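Local coordinates for m3DLH protein (Halieaceae bacterium, PDB 7JKA) that probably hydrolyses dienelactones, and possibly phosphotriesters, as an alpha/beta-hydrolase of the dienelactone hydrolase family, at residues A66-A71 with T240-L245; L73-H78 with R109-T114; A191-W196 with F205-N210. All blocks are in the same frame, centred on the assembly; numbering follows the deposited sequence.

Contact 1: A66-A71 with T240-L245; sequences AGLGYA and TAMRNL
The helical turn that presents M242 and R243 to L68 is tied by the backbone bond from N244 N to T240 O, 2.8 Å long. Both side chains set off obliquely, and only their ends come nearer the isobutyl group of L68, M242 with its CE and R243 with the end of its chain. The methyl CE of M242 comes to 4.5 Å from L68 CD1, a loose apolar touch. M242 also touches V152 and F154 of strand 150-154 and L65 of helix 56-67. R243 was modelled in two conformers, and the details that follow hold for one of them only. In it the chain is bent at chi3 (64°), which swings the guanidinium over L68; CD1 of L68 lies 3.7 Å from R243 CG, and L68 CD2 sits 3.2 Å above the R243 guanidinium plane, over its centre, a stack that remains doubtful. L68 points toward helix 232-250; directly after it the chain leaves helical geometry at G69. There a positive phi (93°) and two bonds back into the last turn, one of them G69 N to A66 O at 3.0 Å, make a Schellman motif that ends helix 56-67. The chain then heads into strand 71-74, where A71 pairs with P43 and V45. On the way, Y70, buried, touches P43 and L65, with L68 O 4.1 Å above the centre of its ring. The contact joins the C-terminal end of helix 56-67 to helix 232-250, neighbours on one face of the central sheet, as expected of the alpha/beta-hydrolase fold.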
loop_
_atom_site.group_PDB
_atom_site.type_symbol
_atom_site.label_atom_id
_atom_site.label_comp_id
_atom_site.label_asym_id
_atom_site.label_seq_id
_atom_site.Cartn_x
_atom_site.Cartn_y
_atom_site.Cartn_z
ATOM N N ALA A 66 -2.950 -5.254 -12.859
ATOM C CA ALA A 66 -3.929 -5.702 -13.850
ATOM C C ALA A 66 -3.294 -6.668 -14.846
ATOM O O ALA A 66 -3.939 -7.630 -15.290
ATOM C CB ALA A 66 -4.526 -4.493 -14.580
ATOM N N GLY A 67 -2.021 -6.440 -15.206
ATOM C CA GLY A 67 -1.348 -7.363 -16.109
ATOM C C GLY A 67 -1.096 -8.731 -15.508
ATOM O O GLY A 67 -0.849 -9.683 -16.250
ATOM N N LEU A 68 -1.186 -8.848 -14.188
ATOM C CA LEU A 68 -1.082 -10.125 -13.499
ATOM C C LEU A 68 -2.424 -10.806 -13.315
ATOM O O LEU A 68 -2.473 -11.892 -12.722
ATOM C CB LEU A 68 -0.435 -9.920 -12.123
ATOM C CG LEU A 68 1.006 -9.420 -12.190
ATOM C CD1 LEU A 68 1.520 -9.100 -10.789
ATOM C CD2 LEU A 68 1.884 -10.437 -12.916
ATOM N N GLY A 69 -3.507 -10.200 -13.796
ATOM C CA GLY A 69 -4.838 -10.762 -13.648
ATOM C C GLY A 69 -5.598 -10.271 -12.437
ATOM O O GLY A 69 -6.569 -10.921 -12.024
ATOM N N TYR A 70 -5.199 -9.153 -11.853
ATOM C CA TYR A 70 -5.915 -8.597 -10.712
ATOM C C TYR A 70 -6.729 -7.378 -11.150
ATOM O O TYR A 70 -6.564 -6.860 -12.249
ATOM C CB TYR A 70 -4.948 -8.209 -9.597
ATOM C CG TYR A 70 -3.996 -9.316 -9.205
ATOM C CD1 TYR A 70 -4.439 -10.623 -9.067
ATOM C CD2 TYR A 70 -2.663 -9.049 -8.997
ATOM C CE1 TYR A 70 -3.581 -11.621 -8.715
ATOM C CE2 TYR A 70 -1.788 -10.048 -8.646
ATOM C CZ TYR A 70 -2.257 -11.323 -8.500
ATOM O OH TYR A 70 -1.404 -12.342 -8.148
ATOM N N ALA A 71 -7.617 -6.930 -10.267
ATOM C CA ALA A 71 -8.288 -5.639 -10.381
ATOM C C ALA A 71 -7.715 -4.770 -9.284
ATOM O O ALA A 71 -7.829 -5.124 -8.114
ATOM C CB ALA A 71 -9.805 -5.779 -10.212
ATOM N N THR A 240 8.602 -9.554 -7.120
ATOM C CA THR A 240 8.479 -11.005 -7.197
ATOM C C THR A 240 8.017 -11.583 -5.868
ATOM O O THR A 240 7.185 -12.494 -5.834
ATOM C CB THR A 240 9.822 -11.612 -7.604
ATOM O OG1 THR A 240 10.103 -11.226 -8.955
ATOM C CG2 THR A 240 9.809 -13.148 -7.526
ATOM N N ALA A 241 8.568 -11.081 -4.753
ATOM C CA ALA A 241 8.132 -11.591 -3.458
ATOM C C ALA A 241 6.649 -11.327 -3.241
ATOM O O ALA A 241 5.932 -12.195 -2.737
ATOM C CB ALA A 241 8.977 -10.975 -2.339
ATOM N N MET A 242 6.168 -10.138 -3.632
ATOM C CA MET A 242 4.742 -9.834 -3.580
ATOM C C MET A 242 3.943 -10.813 -4.425
ATOM O O MET A 242 2.924 -11.354 -3.973
ATOM C CB MET A 242 4.512 -8.413 -4.079
ATOM C CG MET A 242 3.042 -7.981 -4.088
ATOM S SD MET A 242 2.756 -6.636 -5.252
ATOM C CE MET A 242 2.849 -7.566 -6.784
ATOM N N ARG A 243 4.378 -11.040 -5.666
ATOM C CA ARG A 243 3.668 -11.970 -6.541
ATOM C C ARG A 243 3.631 -13.376 -5.953
ATOM O O ARG A 243 2.607 -14.056 -6.040
ATOM C CB ARG A 243 4.310 -11.999 -7.928
ATOM C CG ARG A 243 4.106 -10.756 -8.763
ATOM C CD ARG A 243 4.695 -10.971 -10.166
ATOM N NE ARG A 243 3.987 -12.038 -10.880
ATOM C CZ ARG A 243 4.315 -12.500 -12.088
ATOM N NH1 ARG A 243 5.347 -11.991 -12.748
ATOM N NH2 ARG A 243 3.595 -13.462 -12.644
ATOM N N ASN A 244 4.740 -13.834 -5.357
ATOM C CA ASN A 244 4.748 -15.174 -4.757
ATOM C C ASN A 244 3.752 -15.271 -3.607
ATOM O O ASN A 244 3.100 -16.305 -3.433
ATOM C CB ASN A 244 6.141 -15.549 -4.242
ATOM C CG ASN A 244 7.176 -15.739 -5.357
ATOM O OD1 ASN A 244 6.854 -16.027 -6.502
ATOM N ND2 ASN A 244 8.455 -15.602 -4.987
ATOM N N LEU A 245 3.651 -14.216 -2.790
ATOM C CA LEU A 245 2.692 -14.211 -1.683
ATOM C C LEU A 245 1.264 -14.203 -2.207
ATOM O O LEU A 245 0.416 -14.974 -1.742
ATOM C CB LEU A 245 2.920 -12.999 -0.779
ATOM C CG LEU A 245 2.003 -12.928 0.450
ATOM C CD1 LEU A 245 2.164 -14.167 1.332
ATOM C CD2 LEU A 245 2.298 -11.671 1.250
#

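Contact 2: L73-H78 with R109-T114; sequences LAADLH and RAALDT
L73 has CG anti to the backbone N (chi1 -179°) and a chi2 of 74°, and together these torsions carry CD2 onto helix 101-116, 3.3 Å from A111 O and 4.2 Å from T114 CB. Two residues along, A75 puts its methyl on the same helix, A75 CB 3.8 Å from A111 CB, and the CA atoms of these two alanines are only 6.0 Å apart. T114 donates from OG1 to A110 O at 2.6 Å, and T114 N bonds the same oxygen from the opposite face of its plane. T114 also touches I19 and Y21 of strand 14-22, and A111 packs on V46 of strand 42-48. Past A75 the chain turns at D76, whose OD1 takes H78 N at 3.0 Å from above the carboxylate plane, an Asx turn. G79 N also reaches OD1, while OD2 accepts from G81 N and V29 N. The contact packs the end of strand 71-74 and the first residue beyond it against helix 101-116. By way of short strand 121-122 the chain goes on to strand 126-131; strands 71-74 and 126-131 both run parallel to 42-48, which lies between them, consistent with the beta-alpha-beta crossover of the alpha/beta-hydrolase fold.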
loop_
_atom_site.group_PDB
_atom_site.type_symbol
_atom_site.label_atom_id
_atom_site.label_comp_id
_atom_site.label_asym_id
_atom_site.label_seq_id
_atom_site.Cartn_x
_atom_site.Cartn_y
_atom_site.Cartn_z
ATOM N N LEU A 73 -7.139 -0.991 -7.453
ATOM C CA LEU A 73 -7.602 0.379 -7.248
ATOM C C LEU A 73 -6.438 1.210 -6.728
ATOM O O LEU A 73 -5.994 1.018 -5.589
ATOM C CB LEU A 73 -8.768 0.417 -6.265
ATOM C CG LEU A 73 -9.325 1.831 -6.027
ATOM C CD1 LEU A 73 -10.115 2.274 -7.234
ATOM C CD2 LEU A 73 -10.213 1.885 -4.787
ATOM N N ALA A 74 -5.955 2.132 -7.548
ATOM C CA ALA A 74 -5.020 3.144 -7.070
ATOM C C ALA A 74 -5.803 4.162 -6.239
ATOM O O ALA A 74 -6.718 4.819 -6.753
ATOM C CB ALA A 74 -4.324 3.796 -8.262
ATOM N N ALA A 75 -5.450 4.293 -4.970
ATOM C CA ALA A 75 -6.227 5.070 -4.016
ATOM C C ALA A 75 -5.754 6.514 -3.905
ATOM O O ALA A 75 -4.572 6.832 -4.080
ATOM C CB ALA A 75 -6.157 4.441 -2.625
ATOM N N ASP A 76 -6.699 7.379 -3.553
ATOM C CA ASP A 76 -6.460 8.801 -3.321
ATOM C C ASP A 76 -6.262 9.018 -1.817
ATOM O O ASP A 76 -7.152 8.689 -1.031
ATOM C CB ASP A 76 -7.683 9.545 -3.869
ATOM C CG ASP A 76 -7.686 11.047 -3.596
ATOM O OD1 ASP A 76 -6.713 11.608 -3.054
ATOM O OD2 ASP A 76 -8.707 11.667 -3.966
ATOM N N LEU A 77 -5.105 9.571 -1.411
ATOM C CA LEU A 77 -4.850 9.757 0.014
ATOM C C LEU A 77 -5.424 11.047 0.570
ATOM O O LEU A 77 -5.556 11.166 1.797
ATOM C CB LEU A 77 -3.348 9.773 0.303
ATOM C CG LEU A 77 -2.594 8.462 0.076
ATOM C CD1 LEU A 77 -1.110 8.697 0.324
ATOM C CD2 LEU A 77 -3.150 7.360 0.998
ATOM N N HIS A 78 -5.724 12.031 -0.277
ATOM C CA HIS A 78 -5.919 13.396 0.200
ATOM C C HIS A 78 -7.283 13.970 -0.097
ATOM O O HIS A 78 -7.727 14.888 0.615
ATOM C CB HIS A 78 -4.867 14.324 -0.413
ATOM C CG HIS A 78 -3.475 13.844 -0.183
ATOM N ND1 HIS A 78 -3.026 13.457 1.063
ATOM C CD2 HIS A 78 -2.438 13.660 -1.034
ATOM C CE1 HIS A 78 -1.769 13.060 0.970
ATOM N NE2 HIS A 78 -1.384 13.188 -0.289
ATOM N N ARG A 109 -10.154 2.451 4.490
ATOM C CA ARG A 109 -11.287 1.542 4.381
ATOM C C ARG A 109 -12.226 1.959 3.249
ATOM O O ARG A 109 -12.811 1.094 2.580
ATOM C CB ARG A 109 -12.014 1.487 5.723
ATOM C CG ARG A 109 -12.818 0.240 5.912
ATOM C CD ARG A 109 -12.488 -0.463 7.218
ATOM N NE ARG A 109 -13.159 -1.752 7.232
ATOM C CZ ARG A 109 -13.394 -2.476 8.316
ATOM N NH1 ARG A 109 -14.035 -3.634 8.191
ATOM N NH2 ARG A 109 -13.022 -2.038 9.518
ATOM N N ALA A 110 -12.360 3.269 3.003
ATOM C CA ALA A 110 -13.176 3.725 1.881
ATOM C C ALA A 110 -12.608 3.240 0.557
ATOM O O ALA A 110 -13.366 2.829 -0.330
ATOM C CB ALA A 110 -13.282 5.249 1.883
ATOM N N ALA A 111 -11.279 3.230 0.420
ATOM C CA ALA A 111 -10.685 2.677 -0.795
ATOM C C ALA A 111 -10.960 1.179 -0.910
ATOM O O ALA A 111 -11.349 0.696 -1.972
ATOM C CB ALA A 111 -9.184 2.981 -0.846
ATOM N N LEU A 112 -10.829 0.427 0.191
ATOM C CA LEU A 112 -11.095 -1.014 0.110
ATOM C C LEU A 112 -12.556 -1.279 -0.228
ATOM O O LEU A 112 -12.873 -2.138 -1.065
ATOM C CB LEU A 112 -10.738 -1.694 1.441
ATOM C CG LEU A 112 -10.920 -3.216 1.470
ATOM C CD1 LEU A 112 -10.087 -3.879 0.382
ATOM C CD2 LEU A 112 -10.571 -3.759 2.842
ATOM N N ASP A 113 -13.473 -0.563 0.443
ATOM C CA ASP A 113 -14.894 -0.765 0.171
ATOM C C ASP A 113 -15.217 -0.464 -1.283
ATOM O O ASP A 113 -15.999 -1.187 -1.925
ATOM C CB ASP A 113 -15.722 0.131 1.078
ATOM C CG ASP A 113 -15.755 -0.352 2.505
ATOM O OD1 ASP A 113 -15.315 -1.477 2.813
ATOM O OD2 ASP A 113 -16.232 0.465 3.347
ATOM N N THR A 114 -14.617 0.592 -1.818
ATOM C CA THR A 114 -14.855 0.938 -3.212
ATOM C C THR A 114 -14.315 -0.138 -4.151
ATOM O O THR A 114 -14.961 -0.477 -5.151
ATOM C CB THR A 114 -14.234 2.295 -3.499
ATOM O OG1 THR A 114 -14.759 3.213 -2.526
ATOM C CG2 THR A 114 -14.648 2.752 -4.845
#

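Contact 3: A191-W196 with F205-N210; sequences AVMGEW and FTFYGN
M193 lays its terminal methyl on the face of F205: CE is 4.0 Å from the centroid of the F205 ring and 21° off the ring normal, a CH-pi contact. Behind the methyl, M193 SD stands 5.5 Å from the same F205 centroid, a more distant Met-aromatic approach over the same face. In the methionine, chi2 (-174°) and chi3 (174°), both extended, carry CE out to the ring, and the side chain meets F205 at about a right angle. The same M193 CE touches the edge of a second ring, 4.2 Å from F207 CE1. These two phenylalanines, separated by T206, also meet each other, for F205 CE1 lies 3.4 Å above the plane of the F207 ring, toward its rim. H177 of strand 172-178 joins the cluster, edge-to-face with F207 and also meeting the ring of F205. F205 also touches V175 and L158. On the helix side W196 packs on V173 and V175, while E195 OE1 makes a salt bridge to R143 NH2 and E195 OE2 accepts from E161 N. Strand 172-178, helix 186-198 and strand 203-208 form one beta-alpha-beta unit, and this contact packs its helix against its second strand.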
loop_
_atom_site.group_PDB
_atom_site.type_symbol
_atom_site.label_atom_id
_atom_site.label_comp_id
_atom_site.label_asym_id
_atom_site.label_seq_id
_atom_site.Cartn_x
_atom_site.Cartn_y
_atom_site.Cartn_z
ATOM N N ALA A 191 9.259 -2.724 17.182
ATOM C CA ALA A 191 7.911 -2.653 17.731
ATOM C C ALA A 191 6.940 -3.499 16.926
ATOM O O ALA A 191 6.203 -4.317 17.485
ATOM C CB ALA A 191 7.443 -1.198 17.784
ATOM N N VAL A 192 6.929 -3.328 15.601
ATOM C CA VAL A 192 5.934 -4.045 14.815
ATOM C C VAL A 192 6.243 -5.528 14.821
ATOM O O VAL A 192 5.328 -6.358 14.888
ATOM C CB VAL A 192 5.809 -3.497 13.372
ATOM C CG1 VAL A 192 5.449 -2.007 13.401
ATOM C CG2 VAL A 192 7.066 -3.770 12.536
ATOM N N MET A 193 7.536 -5.898 14.753
ATOM C CA MET A 193 7.866 -7.310 14.867
ATOM C C MET A 193 7.327 -7.880 16.166
ATOM O O MET A 193 6.820 -9.007 16.192
ATOM C CB MET A 193 9.377 -7.535 14.806
ATOM C CG MET A 193 9.966 -7.308 13.443
ATOM S SD MET A 193 11.704 -7.783 13.485
ATOM C CE MET A 193 12.112 -7.607 11.755
ATOM N N GLY A 194 7.431 -7.111 17.254
ATOM C CA GLY A 194 6.942 -7.589 18.537
ATOM C C GLY A 194 5.435 -7.758 18.569
ATOM O O GLY A 194 4.924 -8.709 19.167
ATOM N N GLU A 195 4.703 -6.832 17.934
ATOM C CA GLU A 195 3.252 -6.964 17.810
ATOM C C GLU A 195 2.892 -8.231 17.059
ATOM O O GLU A 195 2.034 -9.013 17.490
ATOM C CB GLU A 195 2.671 -5.747 17.080
ATOM C CG GLU A 195 2.922 -4.429 17.774
ATOM C CD GLU A 195 2.680 -3.231 16.894
ATOM O OE1 GLU A 195 2.276 -3.406 15.718
ATOM O OE2 GLU A 195 2.919 -2.110 17.376
ATOM N N TRP A 196 3.564 -8.456 15.933
ATOM C CA TRP A 196 3.203 -9.570 15.079
ATOM C C TRP A 196 3.629 -10.902 15.692
ATOM O O TRP A 196 2.936 -11.904 15.498
ATOM C CB TRP A 196 3.816 -9.358 13.690
ATOM C CG TRP A 196 3.308 -8.077 13.057
ATOM C CD1 TRP A 196 2.179 -7.369 13.412
ATOM C CD2 TRP A 196 3.920 -7.348 11.983
ATOM N NE1 TRP A 196 2.062 -6.254 12.614
ATOM C CE2 TRP A 196 3.106 -6.218 11.726
ATOM C CE3 TRP A 196 5.079 -7.546 11.210
ATOM C CZ2 TRP A 196 3.420 -5.282 10.737
ATOM C CZ3 TRP A 196 5.385 -6.632 10.217
ATOM C CH2 TRP A 196 4.549 -5.518 9.975
ATOM N N PHE A 205 9.420 -10.232 6.986
ATOM C CA PHE A 205 10.040 -8.912 6.926
ATOM C C PHE A 205 11.394 -9.113 6.272
ATOM O O PHE A 205 12.226 -9.840 6.805
ATOM C CB PHE A 205 10.161 -8.335 8.335
ATOM C CG PHE A 205 10.609 -6.893 8.401
ATOM C CD1 PHE A 205 11.853 -6.504 7.944
ATOM C CD2 PHE A 205 9.789 -5.935 8.988
ATOM C CE1 PHE A 205 12.272 -5.183 8.036
ATOM C CE2 PHE A 205 10.201 -4.621 9.085
ATOM C CZ PHE A 205 11.434 -4.244 8.581
ATOM N N THR A 206 11.592 -8.526 5.095
ATOM C CA THR A 206 12.834 -8.682 4.344
ATOM C C THR A 206 13.612 -7.374 4.328
ATOM O O THR A 206 13.089 -6.330 3.925
ATOM C CB THR A 206 12.574 -9.176 2.917
ATOM O OG1 THR A 206 11.947 -10.470 2.993
ATOM C CG2 THR A 206 13.878 -9.261 2.115
ATOM N N PHE A 207 14.850 -7.447 4.793
ATOM C CA PHE A 207 15.852 -6.390 4.649
ATOM C C PHE A 207 16.528 -6.573 3.295
ATOM O O PHE A 207 17.194 -7.595 3.062
ATOM C CB PHE A 207 16.905 -6.468 5.757
ATOM C CG PHE A 207 16.429 -6.050 7.121
ATOM C CD1 PHE A 207 15.594 -6.871 7.869
ATOM C CD2 PHE A 207 16.871 -4.860 7.677
ATOM C CE1 PHE A 207 15.186 -6.493 9.152
ATOM C CE2 PHE A 207 16.472 -4.472 8.973
ATOM C CZ PHE A 207 15.614 -5.286 9.691
ATOM N N TYR A 208 16.361 -5.600 2.399
ATOM C CA TYR A 208 17.050 -5.594 1.105
ATOM C C TYR A 208 18.286 -4.707 1.234
ATOM O O TYR A 208 18.182 -3.478 1.302
ATOM C CB TYR A 208 16.124 -5.099 -0.001
ATOM C CG TYR A 208 15.029 -6.084 -0.320
ATOM C CD1 TYR A 208 15.280 -7.175 -1.146
ATOM C CD2 TYR A 208 13.740 -5.920 0.183
ATOM C CE1 TYR A 208 14.259 -8.086 -1.453
ATOM C CE2 TYR A 208 12.738 -6.817 -0.117
ATOM C CZ TYR A 208 13.004 -7.898 -0.944
ATOM O OH TYR A 208 12.006 -8.806 -1.260
ATOM N N GLY A 209 19.465 -5.330 1.272
ATOM C CA GLY A 209 20.658 -4.572 1.567
ATOM C C GLY A 209 20.974 -3.477 0.572
ATOM O O GLY A 209 21.533 -2.440 0.940
ATOM N N ASN A 210 20.628 -3.677 -0.691
ATOM C CA ASN A 210 21.038 -2.705 -1.701
ATOM C C ASN A 210 20.344 -1.352 -1.542
ATOM O O ASN A 210 20.824 -0.352 -2.077
ATOM C CB ASN A 210 20.729 -3.237 -3.107
ATOM C CG ASN A 210 21.578 -4.435 -3.506
ATOM O OD1 ASN A 210 22.683 -4.657 -2.993
ATOM N ND2 ASN A 210 21.057 -5.211 -4.455
#

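Contacts 2 and 3 each pack a helix on the central sheet, while contact 1 joins two helix segments beside it. Contacts 1 and 2 have centres 19 Å apart and adjoin in sequence, helix 56-67 being followed by strand 71-74. Contact 1 closes a long loop of chain within which contacts 2 and 3 both lie. It also touches contact 3 directly, A241 CB lying 3.9 Å from Y208 OH, although the centres are 22 Å apart. Contacts 2 and 3 sit on opposite sides of the chain's centre, their nearest atoms about 16 Å apart. Between them in sequence, after strand 126-131, comes the probable nucleophile elbow at C132, expected in this family.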